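Possible phosphoglycerate mutase GPM2 (Mycobacterium tuberculosis, PDB 2A6P) hydrolyses a broad range of phosphate monoesters, including sugar phosphates, and can serve as a fructose-1,6-bisphosphatase in gluconeogenesis. Local coordinates at the interface of chains A and B. Residues are numbered along the deposited sequence; one frame, centred on the assembly and turned at random. Chains: chain A/B, Possible phosphoglycerate mutase GPM2.

The interface of chains A and B. Residues chain A 173-175, 193-196; chain B 173-175, 193-196.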
# COMPACT_ATOMS: atom_id res chain seq x y z
N ARG A 173 9.11 -4.98 0.97
CA ARG A 173 7.80 -5.05 1.62
C ARG A 173 6.63 -4.45 0.85
O ARG A 173 5.50 -4.46 1.34
CB ARG A 173 7.89 -4.38 2.99
CG ARG A 173 9.05 -4.88 3.84
CD ARG A 173 8.92 -6.37 4.13
NE ARG A 173 9.96 -6.85 5.05
CZ ARG A 173 9.88 -7.99 5.73
NH1 ARG A 173 8.81 -8.76 5.59
NH2 ARG A 173 10.86 -8.35 6.55
N PHE A 174 6.88 -3.94 -0.35
CA PHE A 174 5.82 -3.32 -1.15
C PHE A 174 5.76 -3.86 -2.57
O PHE A 174 6.76 -3.83 -3.28
CB PHE A 174 6.02 -1.81 -1.22
CG PHE A 174 6.26 -1.16 0.12
CD1 PHE A 174 7.54 -0.73 0.49
CD2 PHE A 174 5.21 -0.99 1.01
CE1 PHE A 174 7.78 -0.15 1.73
CE2 PHE A 174 5.43 -0.41 2.27
CZ PHE A 174 6.72 0.02 2.63
N ALA A 175 4.60 -4.34 -2.98
CA ALA A 175 4.43 -4.87 -4.34
C ALA A 175 4.23 -3.70 -5.30
O ALA A 175 3.91 -2.58 -4.88
CB ALA A 175 3.24 -5.80 -4.41
N LEU A 193 1.98 6.48 2.69
CA LEU A 193 1.60 5.71 1.49
C LEU A 193 0.07 5.61 1.58
O LEU A 193 -0.46 5.01 2.54
CB LEU A 193 2.19 4.28 1.54
CG LEU A 193 2.50 3.49 0.26
CD1 LEU A 193 2.22 2.02 0.50
CD2 LEU A 193 1.70 3.99 -0.94
N ALA A 194 -0.64 6.17 0.61
CA ALA A 194 -2.10 6.14 0.61
C ALA A 194 -2.73 4.98 -0.18
O ALA A 194 -3.68 4.34 0.30
CB ALA A 194 -2.65 7.48 0.09
N VAL A 195 -2.20 4.73 -1.38
CA VAL A 195 -2.71 3.66 -2.23
C VAL A 195 -1.55 2.83 -2.81
O VAL A 195 -0.48 3.36 -3.12
CB VAL A 195 -3.56 4.24 -3.40
CG1 VAL A 195 -4.13 3.11 -4.25
CG2 VAL A 195 -4.70 5.13 -2.85
N LEU A 196 -1.77 1.52 -2.95
CA LEU A 196 -0.78 0.62 -3.50
C LEU A 196 -1.46 -0.51 -4.27
O LEU A 196 -2.55 -0.96 -3.91
CB LEU A 196 0.10 0.01 -2.39
CG LEU A 196 1.28 -0.86 -2.89
CD1 LEU A 196 2.26 0.01 -3.66
CD2 LEU A 196 1.98 -1.53 -1.72
N ARG B 173 2.67 5.46 8.51
CA ARG B 173 3.03 5.53 7.10
C ARG B 173 2.04 4.86 6.14
O ARG B 173 2.27 4.86 4.93
CB ARG B 173 4.42 4.91 6.88
CG ARG B 173 5.51 5.47 7.79
CD ARG B 173 5.70 6.95 7.54
NE ARG B 173 6.76 7.53 8.36
CZ ARG B 173 7.34 8.69 8.10
NH1 ARG B 173 6.97 9.40 7.05
NH2 ARG B 173 8.30 9.15 8.90
N PHE B 174 0.96 4.29 6.68
CA PHE B 174 -0.03 3.61 5.85
C PHE B 174 -1.45 4.10 6.09
O PHE B 174 -1.94 4.09 7.22
CB PHE B 174 0.03 2.09 6.10
CG PHE B 174 1.41 1.51 6.04
CD1 PHE B 174 2.08 1.14 7.21
CD2 PHE B 174 2.07 1.36 4.82
CE1 PHE B 174 3.38 0.64 7.17
CE2 PHE B 174 3.38 0.86 4.77
CZ PHE B 174 4.03 0.50 5.95
N ALA B 175 -2.12 4.53 5.02
CA ALA B 175 -3.50 4.98 5.15
C ALA B 175 -4.42 3.75 5.21
O ALA B 175 -3.99 2.63 4.89
CB ALA B 175 -3.89 5.86 3.98
N LEU B 193 3.33 -6.18 1.50
CA LEU B 193 2.05 -5.48 1.39
C LEU B 193 1.78 -5.43 -0.12
O LEU B 193 2.53 -4.80 -0.85
CB LEU B 193 2.15 -4.03 1.93
CG LEU B 193 0.93 -3.29 2.52
CD1 LEU B 193 1.01 -1.85 2.12
CD2 LEU B 193 -0.39 -3.87 2.05
N ALA B 194 0.71 -6.07 -0.57
CA ALA B 194 0.38 -6.10 -2.00
C ALA B 194 -0.61 -5.02 -2.46
O ALA B 194 -0.45 -4.42 -3.52
CB ALA B 194 -0.15 -7.49 -2.36
N VAL B 195 -1.63 -4.76 -1.65
CA VAL B 195 -2.62 -3.76 -2.01
C VAL B 195 -2.95 -2.91 -0.79
O VAL B 195 -2.94 -3.40 0.35
CB VAL B 195 -3.93 -4.42 -2.57
CG1 VAL B 195 -4.92 -3.32 -2.99
CG2 VAL B 195 -3.61 -5.34 -3.77
N LEU B 196 -3.22 -1.63 -1.03
CA LEU B 196 -3.57 -0.71 0.05
C LEU B 196 -4.52 0.36 -0.50
O LEU B 196 -4.42 0.74 -1.66
CB LEU B 196 -2.32 -0.02 0.63
CG LEU B 196 -2.60 0.87 1.85
CD1 LEU B 196 -3.06 0.00 3.01
CD2 LEU B 196 -1.34 1.64 2.26
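Backbone pairing across a two-fold axis joins the subunits of this homodimer, each strand 190-196 pairing with the partner's 173-175 segment and, at its end, with the partner's own strand. The backbone N and O of B:Leu193 pair with A:Arg173 O and A:Ala175 N, the neighbours of A:Phe174, in a parallel bridge: B:Leu193 N donates to A:Arg173 O at 2.8 Å, nearly straight (170° at H) but from above the carbonyl plane, and A:Ala175 N donates to B:Leu193 O at 3.0 Å, here in the carbonyl plane. Exchanging the chains gives the matching bridge. On the axis the pairing turns antiparallel: A:Leu196 N reaches B:Leu196 O at 3.0 Å, and the reciprocal bond closes the pair, each donor again lying above the carbonyl plane.

Apolar side chains pack between the bridges. The A:Phe174 and B:Phe174 rings, their planes inclined by about 42°, meet at their edges, CE2 to CE2 at 3.5 Å, each atom in the other ring's plane, so this is no face stack; chi1 of -49° sets each CG beside its own backbone N. A:Leu196, with CG anti to N, packs CB against B:Leu196 CB at 3.9 Å and sets CD2 beside B:Leu193, 4.0 Å from its CD1, the A:Leu196 and B:Leu193 side chains crossing obliquely. At the flank, A:Ala175 CB rests on B:Ala194 CA at 3.8 Å.

In the fold, strand 190-196 meets the partner's loop just after 3-10 helix 168-173; the patch serves dimer assembly and contains no catalytic residue, its centre lying about 17 Å from the phosphohistidine nucleophile A:His18.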